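Local coordinates for protein beta-glucosidase (Pseudoalteromonas sp., PDB 3F95) that probably hydrolyses beta-1,3/1,4-glucans from the chain end as an exo-glucanase, of which this chain is the extra C-terminal beta-sandwich domain, at residues A[5-10]-A[168-173]; A[87-92]-A[131-136]; A[15-20]-A[73-78]; A[115-120]-A[179-184]. All coordinates share one frame; numbering follows the deposited sequence.

Contact 1: A[5-10]-A[168-173]; sequences DSHPLF and VALTIK
Asp5 reaches past the paired backbones to Ile172 and Lys173, the two residues that follow the partner strand. OD2 of Asp5 lies 3.4 Å from Ile172 CD1, and the two side chains cross at about a right angle. OD1 of Asp5 is 3.2 Å from Lys173 CG, so the lysine meets the acid with its aliphatic part. Lys173 CG stands between its own backbone N and carbonyl carbon (chi1 66°), which turns that carbon to the carboxylate; farther along the chain, NZ stays 5.5 Å from Asp5 OD1, near but not in contact. An alanine in place of Asp5 would probably uncover Ile172 CD1 and Lys173 CG and leave the ammonium without this nearby opposite charge.

Inward, strands 6-8 and 168-171 run antiparallel at 154°. Ser6, Pro8, Ala169 and Thr171 share one face, where Ala169 CB sits 3.8 Å from Pro8 CA. His7, Phe10, Val168 and Leu170 point to the other. There Leu9 CD1 approaches Leu170 CG to 4.2 Å, the two chains slanting across each other, and both leucines continue onto Tyr73 and Met107 in the core.

A classic beta bulge shifts the register by one: Val168 O accepts from both Leu9 N (2.9 Å) and Phe10 N (3.0 Å), the Phe10 bond being the straighter, 171° at the hydrogen. Backbone bonds thus set the register of the N-terminal strand, and the two leucines pack on its inner side; at the Asp5 end Ile172 N bonds to Asp5 O, while the carboxylate adds carbon-oxygen contacts and probably a weak attraction to the lysine, without a salt bridge.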
loop_
_atom_site.group_PDB
_atom_site.type_symbol
_atom_site.label_atom_id
_atom_site.label_comp_id
_atom_site.label_asym_id
_atom_site.label_seq_id
_atom_site.Cartn_x
_atom_site.Cartn_y
_atom_site.Cartn_z
ATOM N N ASP A 5 13.298 -13.463 8.008
ATOM C CA ASP A 5 11.845 -13.689 7.965
ATOM C C ASP A 5 11.126 -12.950 6.829
ATOM O O ASP A 5 9.966 -13.258 6.522
ATOM C CB ASP A 5 11.198 -13.218 9.271
ATOM C CG ASP A 5 11.171 -14.287 10.341
ATOM O OD1 ASP A 5 10.924 -13.905 11.504
ATOM O OD2 ASP A 5 11.386 -15.482 10.036
ATOM N N SER A 6 11.800 -11.965 6.236
ATOM C CA SER A 6 11.086 -10.956 5.458
ATOM C C SER A 6 11.799 -10.504 4.190
ATOM O O SER A 6 13.024 -10.647 4.047
ATOM C CB SER A 6 10.782 -9.745 6.346
ATOM O OG SER A 6 11.967 -9.025 6.658
ATOM N N HIS A 7 11.011 -9.963 3.269
ATOM C CA HIS A 7 11.537 -9.418 2.040
ATOM C C HIS A 7 11.035 -7.967 1.930
ATOM O O HIS A 7 9.831 -7.739 1.767
ATOM C CB HIS A 7 11.080 -10.248 0.854
ATOM C CG HIS A 7 11.519 -9.693 -0.459
ATOM N ND1 HIS A 7 12.803 -9.846 -0.938
ATOM C CD2 HIS A 7 10.863 -8.937 -1.370
ATOM C CE1 HIS A 7 12.910 -9.238 -2.108
ATOM N NE2 HIS A 7 11.745 -8.681 -2.395
ATOM N N PRO A 8 11.944 -6.986 2.092
ATOM C CA PRO A 8 11.509 -5.587 2.076
ATOM C C PRO A 8 11.050 -5.147 0.688
ATOM O O PRO A 8 11.631 -5.570 -0.335
ATOM C CB PRO A 8 12.778 -4.820 2.500
ATOM C CG PRO A 8 13.893 -5.723 1.935
ATOM C CD PRO A 8 13.398 -7.091 2.355
ATOM N N LEU A 9 9.997 -4.321 0.657
ATOM C CA LEU A 9 9.525 -3.725 -0.598
ATOM C C LEU A 9 9.670 -2.215 -0.574
ATOM O O LEU A 9 10.034 -1.584 -1.590
ATOM C CB LEU A 9 8.057 -4.091 -0.874
ATOM C CG LEU A 9 7.736 -5.601 -1.002
ATOM C CD1 LEU A 9 6.225 -5.838 -1.128
ATOM C CD2 LEU A 9 8.478 -6.244 -2.177
ATOM N N PHE A 10 9.322 -1.631 0.572
ATOM C CA PHE A 10 9.603 -0.226 0.831
ATOM C C PHE A 10 9.925 -0.033 2.296
ATOM O O PHE A 10 9.041 0.206 3.106
ATOM C CB PHE A 10 8.473 0.729 0.390
ATOM C CG PHE A 10 8.780 2.182 0.663
ATOM C CD1 PHE A 10 9.569 2.929 -0.229
ATOM C CD2 PHE A 10 8.319 2.803 1.823
ATOM C CE1 PHE A 10 9.879 4.281 0.047
ATOM C CE2 PHE A 10 8.639 4.143 2.109
ATOM C CZ PHE A 10 9.417 4.878 1.218
ATOM N N VAL A 168 7.103 -1.323 4.371
ATOM C CA VAL A 168 6.307 -2.336 3.692
ATOM C C VAL A 168 7.184 -3.519 3.379
ATOM O O VAL A 168 8.224 -3.376 2.708
ATOM C CB VAL A 168 5.703 -1.810 2.355
ATOM C CG1 VAL A 168 4.789 -2.833 1.753
ATOM C CG2 VAL A 168 4.903 -0.532 2.602
ATOM N N ALA A 169 6.781 -4.697 3.853
ATOM C CA ALA A 169 7.591 -5.897 3.599
ATOM C C ALA A 169 6.750 -7.154 3.572
ATOM O O ALA A 169 5.708 -7.211 4.243
ATOM C CB ALA A 169 8.705 -6.019 4.667
ATOM N N LEU A 170 7.177 -8.149 2.771
ATOM C CA LEU A 170 6.603 -9.487 2.859
ATOM C C LEU A 170 7.268 -10.192 4.051
ATOM O O LEU A 170 8.472 -10.066 4.243
ATOM C CB LEU A 170 6.820 -10.263 1.556
ATOM C CG LEU A 170 6.080 -9.761 0.315
ATOM C CD1 LEU A 170 6.630 -10.376 -0.962
ATOM C CD2 LEU A 170 4.581 -10.034 0.433
ATOM N N THR A 171 6.473 -10.898 4.860
ATOM C CA THR A 171 6.997 -11.577 6.033
ATOM C C THR A 171 6.294 -12.914 6.269
ATOM O O THR A 171 5.124 -13.092 5.910
ATOM C CB THR A 171 6.876 -10.709 7.316
ATOM O OG1 THR A 171 7.559 -11.372 8.388
ATOM C CG2 THR A 171 5.414 -10.519 7.714
ATOM N N ILE A 172 7.005 -13.848 6.895
ATOM C CA ILE A 172 6.388 -15.137 7.199
ATOM C C ILE A 172 5.760 -15.087 8.576
ATOM O O ILE A 172 4.912 -15.916 8.891
ATOM C CB ILE A 172 7.357 -16.345 7.047
ATOM C CG1 ILE A 172 8.546 -16.230 8.005
ATOM C CG2 ILE A 172 7.802 -16.438 5.604
ATOM C CD1 ILE A 172 9.484 -17.421 7.984
ATOM N N LYS A 173 6.198 -14.108 9.371
ATOM C CA LYS A 173 5.613 -13.836 10.684
ATOM C C LYS A 173 5.449 -12.341 10.987
ATOM O O LYS A 173 6.443 -11.582 11.030
ATOM C CB LYS A 173 6.404 -14.515 11.821
ATOM C CG LYS A 173 7.817 -13.999 12.037
ATOM C CD LYS A 173 8.053 -13.702 13.518
ATOM C CE LYS A 173 7.770 -14.919 14.378
ATOM N NZ LYS A 173 7.609 -14.598 15.842
#

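Contact 2: A[87-92]-A[131-136]; sequences YLELKM and WHTLAI
Leu90 and Leu134 form the central hydrogen-bonded pair of two antiparallel strands in one sheet of the beta-sandwich, at 167° between their directions. Leu134 N gives a 2.8 Å bond to Leu90 O, with 166° at the hydrogen and the donor nearly along the C=O axis; the return bond, Leu90 N to Leu134 O, is 3.0 Å. The pairs Leu88 with Ile136 and Met92 with His132 repeat this exchange, so six backbone bonds fix the register.

Polar ends find partners beyond the two strands: Lys91 NZ makes a salt bridge with Asp167, and His132 NE2 bonds to Asp128. The lysine stem lies beside Thr133, pointing the same way, with Lys91 CG 3.6 Å from Thr133 OG1.

Glu89, Lys91, Thr133 and Ala135 share one face; on the other, at whose end His132 lies, the packing of Leu90, Leu134 and Ile136 is apolar. Leu90 CD2 meets Ile136 CD1 at 3.7 Å. Ile136 and Leu88 go on to strand 102-108 of the other sheet, while Met92 and Leu134 rest on helix 123-126. At the far end the Trp131 ring presents its edge to the backbone, with CZ3 3.5 Å from Lys91 O.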
loop_
_atom_site.group_PDB
_atom_site.type_symbol
_atom_site.label_atom_id
_atom_site.label_comp_id
_atom_site.label_asym_id
_atom_site.label_seq_id
_atom_site.Cartn_x
_atom_site.Cartn_y
_atom_site.Cartn_z
ATOM N N TYR A 87 2.501 -12.931 4.888
ATOM C CA TYR A 87 1.815 -11.675 5.111
ATOM C C TYR A 87 2.484 -10.572 4.329
ATOM O O TYR A 87 3.712 -10.572 4.163
ATOM C CB TYR A 87 1.920 -11.256 6.584
ATOM C CG TYR A 87 1.286 -12.239 7.516
ATOM C CD1 TYR A 87 0.009 -12.012 8.015
ATOM C CD2 TYR A 87 1.962 -13.412 7.893
ATOM C CE1 TYR A 87 -0.596 -12.922 8.851
ATOM C CE2 TYR A 87 1.357 -14.341 8.739
ATOM C CZ TYR A 87 0.083 -14.075 9.214
ATOM O OH TYR A 87 -0.531 -14.972 10.058
ATOM N N LEU A 88 1.688 -9.610 3.889
ATOM C CA LEU A 88 2.265 -8.305 3.586
ATOM C C LEU A 88 2.119 -7.482 4.863
ATOM O O LEU A 88 1.013 -7.354 5.389
ATOM C CB LEU A 88 1.541 -7.628 2.409
ATOM C CG LEU A 88 2.131 -6.255 2.016
ATOM C CD1 LEU A 88 3.456 -6.467 1.269
ATOM C CD2 LEU A 88 1.164 -5.415 1.173
ATOM N N GLU A 89 3.229 -6.954 5.365
ATOM C CA GLU A 89 3.191 -6.067 6.519
ATOM C C GLU A 89 3.524 -4.644 6.111
ATOM O O GLU A 89 4.402 -4.417 5.275
ATOM C CB GLU A 89 4.141 -6.534 7.630
ATOM C CG GLU A 89 4.154 -5.596 8.845
ATOM C CD GLU A 89 5.249 -5.910 9.871
ATOM O OE1 GLU A 89 5.124 -6.929 10.560
ATOM O OE2 GLU A 89 6.213 -5.117 10.010
ATOM N N LEU A 90 2.817 -3.683 6.700
ATOM C CA LEU A 90 3.116 -2.280 6.441
ATOM C C LEU A 90 2.697 -1.452 7.641
ATOM O O LEU A 90 1.889 -1.899 8.445
ATOM C CB LEU A 90 2.385 -1.783 5.178
ATOM C CG LEU A 90 0.839 -1.667 5.232
ATOM C CD1 LEU A 90 0.297 -0.750 4.113
ATOM C CD2 LEU A 90 0.174 -2.996 5.143
ATOM N N LYS A 91 3.259 -0.263 7.786
ATOM C CA LYS A 91 2.701 0.688 8.737
ATOM C C LYS A 91 1.841 1.683 7.946
ATOM O O LYS A 91 2.201 2.081 6.832
ATOM C CB LYS A 91 3.807 1.399 9.520
ATOM C CG LYS A 91 4.680 0.405 10.335
ATOM C CD LYS A 91 5.770 1.123 11.123
ATOM C CE LYS A 91 6.593 0.114 11.969
ATOM N NZ LYS A 91 7.345 -0.812 11.063
ATOM N N MET A 92 0.693 2.034 8.504
ATOM C CA MET A 92 -0.216 2.990 7.845
ATOM C C MET A 92 -0.777 3.945 8.888
ATOM O O MET A 92 -0.981 3.548 10.052
ATOM C CB MET A 92 -1.340 2.237 7.145
ATOM C CG MET A 92 -2.328 3.136 6.382
ATOM S SD MET A 92 -3.719 2.272 5.672
ATOM C CE MET A 92 -2.906 1.422 4.318
ATOM N N TRP A 131 -0.370 6.065 13.651
ATOM C CA TRP A 131 0.286 4.969 12.942
ATOM C C TRP A 131 -0.093 3.644 13.574
ATOM O O TRP A 131 -0.212 3.564 14.827
ATOM C CB TRP A 131 1.806 5.106 12.985
ATOM C CG TRP A 131 2.337 6.167 12.076
ATOM C CD1 TRP A 131 2.659 7.458 12.406
ATOM C CD2 TRP A 131 2.629 6.015 10.675
ATOM N NE1 TRP A 131 3.135 8.132 11.280
ATOM C CE2 TRP A 131 3.131 7.264 10.211
ATOM C CE3 TRP A 131 2.511 4.944 9.768
ATOM C CZ2 TRP A 131 3.532 7.470 8.865
ATOM C CZ3 TRP A 131 2.901 5.155 8.417
ATOM C CH2 TRP A 131 3.402 6.408 7.992
ATOM N N HIS A 132 -0.299 2.628 12.729
ATOM C CA HIS A 132 -0.479 1.223 13.145
ATOM C C HIS A 132 0.275 0.290 12.213
ATOM O O HIS A 132 0.369 0.540 11.001
ATOM C CB HIS A 132 -1.946 0.816 13.149
ATOM C CG HIS A 132 -2.784 1.713 14.001
ATOM N ND1 HIS A 132 -2.836 1.589 15.372
ATOM C CD2 HIS A 132 -3.540 2.789 13.688
ATOM C CE1 HIS A 132 -3.610 2.542 15.866
ATOM N NE2 HIS A 132 -4.048 3.287 14.866
ATOM N N THR A 133 0.826 -0.775 12.775
ATOM C CA THR A 133 1.451 -1.803 11.973
ATOM C C THR A 133 0.387 -2.842 11.609
ATOM O O THR A 133 -0.215 -3.477 12.485
ATOM C CB THR A 133 2.612 -2.479 12.724
ATOM O OG1 THR A 133 3.524 -1.474 13.149
ATOM C CG2 THR A 133 3.332 -3.446 11.809
ATOM N N LEU A 134 0.149 -2.992 10.307
ATOM C CA LEU A 134 -0.885 -3.900 9.805
ATOM C C LEU A 134 -0.224 -5.128 9.174
ATOM O O LEU A 134 0.703 -4.991 8.346
ATOM C CB LEU A 134 -1.757 -3.169 8.767
ATOM C CG LEU A 134 -2.467 -1.878 9.191
ATOM C CD1 LEU A 134 -3.263 -1.293 8.001
ATOM C CD2 LEU A 134 -3.419 -2.163 10.406
ATOM N N ALA A 135 -0.652 -6.319 9.591
ATOM C CA ALA A 135 -0.190 -7.562 8.982
ATOM C C ALA A 135 -1.325 -8.170 8.157
ATOM O O ALA A 135 -2.421 -8.398 8.653
ATOM C CB ALA A 135 0.363 -8.566 10.048
ATOM N N ILE A 136 -1.080 -8.361 6.867
ATOM C CA ILE A 136 -2.145 -8.810 5.970
ATOM C C ILE A 136 -1.890 -10.224 5.450
ATOM O O ILE A 136 -1.048 -10.423 4.568
ATOM C CB ILE A 136 -2.361 -7.831 4.778
ATOM C CG1 ILE A 136 -2.651 -6.423 5.322
ATOM C CG2 ILE A 136 -3.494 -8.336 3.911
ATOM C CD1 ILE A 136 -2.578 -5.307 4.284
#

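Contact 3: A[15-20]-A[73-78]; sequences AKNMTW and YLEPTP
The Tyr73 ring is covered on both faces: Met18 CE lies 3.8 Å above the plane, over its centre, and Thr77 CB lies 3.7 Å from the plane on the opposite face, offset toward the rim. Asn17 ND2 comes to the ring edge, near its plane, 3.7 Å from Tyr73 CD1. This is a Met-aromatic contact with a CH-pi component, made where strand 18-24 pairs antiparallel with strand 67-73 in the second sheet of the beta-sandwich. Met18 SD approaches obliquely, 3.4 Å from Tyr73 CD1, and the bend at chi3 (-65°) brings CE over the ring, 7° off its normal. An alanine in place of Tyr73 would probably open a gap between Met18 CE and Thr77 CB and set the methionine end free to turn.

Backbone and amide bonds hold the corner. Leu74 N donates to Asn17 O at 2.8 Å, with 156° at the hydrogen, and more weakly to Asn17 OD1. Asn17 itself sits in the type I turn from Ala15 to Met18. Its other amide atom, ND2, gives a weak bond to Thr77 OG1 at 3.1 Å. That hydroxyl is itself a donor: Thr77 OG1 bonds to Glu75 O at 2.7 Å.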
loop_
_atom_site.group_PDB
_atom_site.type_symbol
_atom_site.label_atom_id
_atom_site.label_comp_id
_atom_site.label_asym_id
_atom_site.label_seq_id
_atom_site.Cartn_x
_atom_site.Cartn_y
_atom_site.Cartn_z
ATOM N N ALA A 15 12.642 -0.949 -2.755
ATOM C CA ALA A 15 13.512 -2.078 -3.057
ATOM C C ALA A 15 13.740 -2.078 -4.572
ATOM O O ALA A 15 12.998 -1.440 -5.328
ATOM C CB ALA A 15 12.846 -3.385 -2.603
ATOM N N LYS A 16 14.792 -2.695 -5.102
ATOM C CA LYS A 16 15.217 -2.402 -6.527
ATOM C C LYS A 16 14.201 -2.430 -7.749
ATOM O O LYS A 16 14.116 -1.469 -8.521
ATOM C CB LYS A 16 16.493 -3.192 -6.839
ATOM C CG LYS A 16 17.729 -2.697 -6.064
ATOM C CD LYS A 16 18.836 -3.777 -5.896
ATOM C CE LYS A 16 19.827 -3.792 -7.056
ATOM N NZ LYS A 16 20.795 -4.933 -6.957
ATOM N N ASN A 17 13.513 -3.554 -7.927
ATOM C CA ASN A 17 12.424 -3.870 -8.836
ATOM C C ASN A 17 11.083 -3.218 -8.478
ATOM O O ASN A 17 10.074 -3.637 -9.009
ATOM C CB ASN A 17 12.268 -5.434 -8.883
ATOM C CG ASN A 17 11.319 -5.948 -9.987
ATOM O OD1 ASN A 17 11.179 -5.345 -11.068
ATOM N ND2 ASN A 17 10.691 -7.117 -9.725
ATOM N N MET A 18 11.078 -2.188 -7.622
ATOM C CA MET A 18 9.814 -1.574 -7.171
ATOM C C MET A 18 9.661 -0.094 -7.527
ATOM O O MET A 18 10.646 0.655 -7.561
ATOM C CB MET A 18 9.584 -1.736 -5.654
ATOM C CG MET A 18 9.865 -3.101 -5.044
ATOM S SD MET A 18 8.862 -4.389 -5.735
ATOM C CE MET A 18 7.211 -3.923 -5.217
ATOM N N THR A 19 8.413 0.323 -7.758
ATOM C CA THR A 19 8.065 1.738 -7.920
ATOM C C THR A 19 6.741 2.008 -7.272
ATOM O O THR A 19 5.907 1.121 -7.150
ATOM C CB THR A 19 7.526 2.180 -9.329
ATOM O OG1 THR A 19 7.389 1.117 -10.261
ATOM C CG2 THR A 19 8.082 3.438 -9.811
ATOM N N TRP A 20 6.513 3.286 -6.969
ATOM C CA TRP A 20 5.173 3.757 -6.698
ATOM C C TRP A 20 4.532 4.065 -8.065
ATOM O O TRP A 20 5.223 4.498 -9.032
ATOM C CB TRP A 20 5.209 5.042 -5.879
ATOM C CG TRP A 20 5.883 4.920 -4.538
ATOM C CD1 TRP A 20 7.093 5.392 -4.187
ATOM C CD2 TRP A 20 5.340 4.281 -3.370
ATOM N NE1 TRP A 20 7.377 5.067 -2.870
ATOM C CE2 TRP A 20 6.301 4.410 -2.339
ATOM C CE3 TRP A 20 4.143 3.602 -3.108
ATOM C CZ2 TRP A 20 6.105 3.879 -1.041
ATOM C CZ3 TRP A 20 3.942 3.081 -1.813
ATOM C CH2 TRP A 20 4.916 3.233 -0.806
ATOM N N TYR A 73 5.732 -3.907 -8.968
ATOM C CA TYR A 73 6.947 -4.519 -9.478
ATOM C C TYR A 73 7.186 -3.989 -10.901
ATOM O O TYR A 73 6.248 -3.840 -11.685
ATOM C CB TYR A 73 6.785 -6.047 -9.514
ATOM C CG TYR A 73 6.669 -6.703 -8.146
ATOM C CD1 TYR A 73 7.802 -7.123 -7.460
ATOM C CD2 TYR A 73 5.426 -6.926 -7.562
ATOM C CE1 TYR A 73 7.705 -7.735 -6.212
ATOM C CE2 TYR A 73 5.327 -7.546 -6.316
ATOM C CZ TYR A 73 6.471 -7.939 -5.651
ATOM O OH TYR A 73 6.368 -8.547 -4.394
ATOM N N LEU A 74 8.430 -3.696 -11.232
ATOM C CA LEU A 74 8.717 -3.146 -12.557
ATOM C C LEU A 74 8.390 -4.149 -13.677
ATOM O O LEU A 74 7.935 -3.762 -14.760
ATOM C CB LEU A 74 10.124 -2.541 -12.605
ATOM C CG LEU A 74 10.163 -1.188 -11.844
ATOM C CD1 LEU A 74 11.558 -0.635 -11.717
ATOM C CD2 LEU A 74 9.247 -0.149 -12.497
ATOM N N GLU A 75 8.547 -5.441 -13.383
ATOM C CA GLU A 75 8.011 -6.490 -14.250
ATOM C C GLU A 75 7.297 -7.509 -13.382
ATOM O O GLU A 75 7.713 -7.715 -12.251
ATOM C CB GLU A 75 9.120 -7.164 -15.054
ATOM C CG GLU A 75 10.202 -7.804 -14.213
ATOM C CD GLU A 75 11.181 -8.612 -15.036
ATOM O OE1 GLU A 75 11.610 -9.678 -14.546
ATOM O OE2 GLU A 75 11.522 -8.186 -16.164
ATOM N N PRO A 76 6.208 -8.124 -13.897
ATOM C CA PRO A 76 5.516 -9.180 -13.161
ATOM C C PRO A 76 6.490 -10.170 -12.510
ATOM O O PRO A 76 7.433 -10.656 -13.149
ATOM C CB PRO A 76 4.668 -9.881 -14.229
ATOM C CG PRO A 76 4.831 -9.077 -15.526
ATOM C CD PRO A 76 5.541 -7.811 -15.176
ATOM N N THR A 77 6.230 -10.457 -11.241
ATOM C CA THR A 77 7.113 -11.231 -10.405
ATOM C C THR A 77 6.253 -12.242 -9.644
ATOM O O THR A 77 5.376 -11.847 -8.889
ATOM C CB THR A 77 7.841 -10.283 -9.432
ATOM O OG1 THR A 77 8.565 -9.301 -10.184
ATOM C CG2 THR A 77 8.802 -11.033 -8.497
ATOM N N PRO A 78 6.470 -13.546 -9.871
ATOM C CA PRO A 78 5.681 -14.548 -9.143
ATOM C C PRO A 78 5.973 -14.477 -7.646
ATOM O O PRO A 78 7.113 -14.249 -7.255
ATOM C CB PRO A 78 6.194 -15.885 -9.706
ATOM C CG PRO A 78 6.840 -15.533 -11.013
ATOM C CD PRO A 78 7.436 -14.172 -10.789
#

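Contact 4: A[115-120]-A[179-184]; sequences RDIDFS and ISLTCA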
loop_
_atom_site.group_PDB
_atom_site.type_symbol
_atom_site.label_atom_id
_atom_site.label_comp_id
_atom_site.label_asym_id
_atom_site.label_seq_id
_atom_site.Cartn_x
_atom_site.Cartn_y
_atom_site.Cartn_z
ATOM N N ARG A 115 -5.719 -10.475 -1.880
ATOM C CA ARG A 115 -6.666 -9.903 -0.924
ATOM C C ARG A 115 -7.328 -8.674 -1.506
ATOM O O ARG A 115 -6.692 -7.897 -2.227
ATOM C CB ARG A 115 -5.988 -9.519 0.400
ATOM C CG ARG A 115 -5.329 -10.667 1.162
ATOM C CD ARG A 115 -6.345 -11.664 1.785
ATOM N NE ARG A 115 -7.374 -11.012 2.587
ATOM C CZ ARG A 115 -7.226 -10.554 3.832
ATOM N NH1 ARG A 115 -6.070 -10.657 4.499
ATOM N NH2 ARG A 115 -8.264 -9.988 4.412
ATOM N N ASP A 116 -8.611 -8.509 -1.176
ATOM C CA ASP A 116 -9.388 -7.354 -1.577
ATOM C C ASP A 116 -10.143 -6.867 -0.333
ATOM O O ASP A 116 -11.105 -7.514 0.108
ATOM C CB ASP A 116 -10.342 -7.756 -2.705
ATOM C CG ASP A 116 -10.981 -6.561 -3.400
ATOM O OD1 ASP A 116 -11.157 -6.622 -4.646
ATOM O OD2 ASP A 116 -11.319 -5.568 -2.724
ATOM N N ILE A 117 -9.686 -5.763 0.264
ATOM C CA ILE A 117 -10.167 -5.371 1.595
ATOM C C ILE A 117 -10.783 -3.990 1.503
ATOM O O ILE A 117 -10.091 -3.056 1.127
ATOM C CB ILE A 117 -8.978 -5.336 2.627
ATOM C CG1 ILE A 117 -8.360 -6.736 2.780
ATOM C CG2 ILE A 117 -9.414 -4.675 3.984
ATOM C CD1 ILE A 117 -6.987 -6.753 3.444
ATOM N N ASP A 118 -12.062 -3.837 1.876
ATOM C CA ASP A 118 -12.644 -2.492 1.966
ATOM C C ASP A 118 -12.088 -1.739 3.184
ATOM O O ASP A 118 -11.875 -2.339 4.273
ATOM C CB ASP A 118 -14.166 -2.546 2.081
ATOM C CG ASP A 118 -14.808 -3.267 0.922
ATOM O OD1 ASP A 118 -14.421 -3.002 -0.247
ATOM O OD2 ASP A 118 -15.696 -4.094 1.199
ATOM N N PHE A 119 -11.870 -0.440 3.033
ATOM C CA PHE A 119 -11.410 0.336 4.195
ATOM C C PHE A 119 -12.370 0.246 5.382
ATOM O O PHE A 119 -11.932 0.313 6.531
ATOM C CB PHE A 119 -11.097 1.796 3.837
ATOM C CG PHE A 119 -9.659 2.000 3.364
ATOM C CD1 PHE A 119 -9.122 1.219 2.337
ATOM C CD2 PHE A 119 -8.844 2.951 3.958
ATOM C CE1 PHE A 119 -7.777 1.400 1.910
ATOM C CE2 PHE A 119 -7.504 3.139 3.524
ATOM C CZ PHE A 119 -6.987 2.348 2.507
ATOM N N SER A 120 -13.660 0.085 5.107
ATOM C CA SER A 120 -14.658 -0.027 6.191
ATOM C C SER A 120 -14.337 -1.181 7.146
ATOM O O SER A 120 -14.679 -1.118 8.326
ATOM C CB SER A 120 -16.064 -0.197 5.602
ATOM O OG SER A 120 -16.127 -1.354 4.795
ATOM N N ILE A 179 -1.315 -5.609 13.919
ATOM C CA ILE A 179 -2.735 -5.921 13.893
ATOM C C ILE A 179 -2.999 -6.666 12.582
ATOM O O ILE A 179 -2.708 -6.143 11.503
ATOM C CB ILE A 179 -3.560 -4.619 13.951
ATOM C CG1 ILE A 179 -3.133 -3.761 15.162
ATOM C CG2 ILE A 179 -5.091 -4.902 13.910
ATOM C CD1 ILE A 179 -3.803 -2.355 15.196
ATOM N N SER A 180 -3.506 -7.896 12.676
ATOM C CA SER A 180 -3.759 -8.701 11.494
ATOM C C SER A 180 -5.115 -8.361 10.858
ATOM O O SER A 180 -6.174 -8.432 11.515
ATOM C CB SER A 180 -3.630 -10.199 11.825
ATOM O OG SER A 180 -3.887 -11.009 10.681
ATOM N N LEU A 181 -5.078 -7.974 9.579
ATOM C CA LEU A 181 -6.301 -7.804 8.796
ATOM C C LEU A 181 -6.726 -9.167 8.275
ATOM O O LEU A 181 -6.536 -9.513 7.111
ATOM C CB LEU A 181 -6.123 -6.793 7.644
ATOM C CG LEU A 181 -5.667 -5.390 8.060
ATOM C CD1 LEU A 181 -5.738 -4.488 6.821
ATOM C CD2 LEU A 181 -6.554 -4.857 9.201
ATOM N N THR A 182 -7.312 -9.944 9.173
ATOM C CA THR A 182 -7.719 -11.310 8.891
ATOM C C THR A 182 -8.861 -11.339 7.875
ATOM O O THR A 182 -9.502 -10.330 7.621
ATOM C CB THR A 182 -8.147 -12.022 10.215
ATOM O OG1 THR A 182 -9.278 -11.340 10.761
ATOM C CG2 THR A 182 -7.009 -11.981 11.230
ATOM N N CYS A 183 -9.086 -12.510 7.288
ATOM C CA CYS A 183 -10.072 -12.707 6.241
ATOM C C CYS A 183 -11.504 -12.576 6.743
ATOM O O CYS A 183 -11.803 -12.952 7.886
ATOM C CB CYS A 183 -9.847 -14.081 5.619
ATOM S SG CYS A 183 -8.176 -14.252 4.890
ATOM N N ALA A 184 -12.383 -12.037 5.898
ATOM C CA ALA A 184 -13.782 -11.827 6.289
ATOM C C ALA A 184 -14.494 -13.162 6.403
ATOM O O ALA A 184 -14.217 -14.072 5.624
ATOM C CB ALA A 184 -14.497 -10.929 5.317
HETATM O O HOH W 1 -11.287 -10.768 3.272
#
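An inverse gamma turn centred on Leu181, just after the short strand 179-180, is held by Arg115 from strand 113-118. Both end nitrogens of the guanidinium grip one acceptor, Leu181 O. The NH1 bond is 2.9 Å to Leu181 O, with 159° at the hydrogen and a C=O...donor angle of 173°. The NH2 bond to the same oxygen is longer, 3.2 Å, and its donor lies above the carbonyl plane. Leu181 O lies within 1° of the guanidinium plane, so the two bonds fix the rotation of that group.

Its faces are occupied too. Cys183 SG sits 3.9 Å above the plane over the centre, and Ile117 CD1 lies 3.6 Å from the plane on the opposite face, toward the rim. Ile117 CD1 also meets Leu181 CD1 at 4.3 Å.

NH1 has a second acceptor in Pro137 O, which with Leu181 O would help satisfy the buried positive charge. A water accepts a bond from Ala184 N (3.1 Å) and a weak one from Arg115 NH2. Cys183 is tied to Cys140 by a disulfide. The arrangement is a bifurcated (two-donor) arginine-to-carbonyl hydrogen bond on an inverse gamma turn, fastening the C-terminal tail to the facing sheet of the beta-sandwich.

From the N terminus, contact 1 opens at 5-10 and closes only at 168-173, so it encloses both contacts 2 and 3. Contact 3 comes next: 15-20 meets 73-78 and is complete before contact 2 opens at 87-92 and closes at 131-136. Contact 4 begins at 115-120, within the loop of contact 2, and ends at 179-184, so it crosses both contact 2 and contact 1. Strands 161-171 and 87-94 are neighbours, joining contacts 1 and 2 in one sheet, and strand 179-180 extends it beside 132-137. Contact 3 lies in the other sheet, bridged to contact 1 through Leu9 O and Ala15 N, while contact 4 links the two sheets.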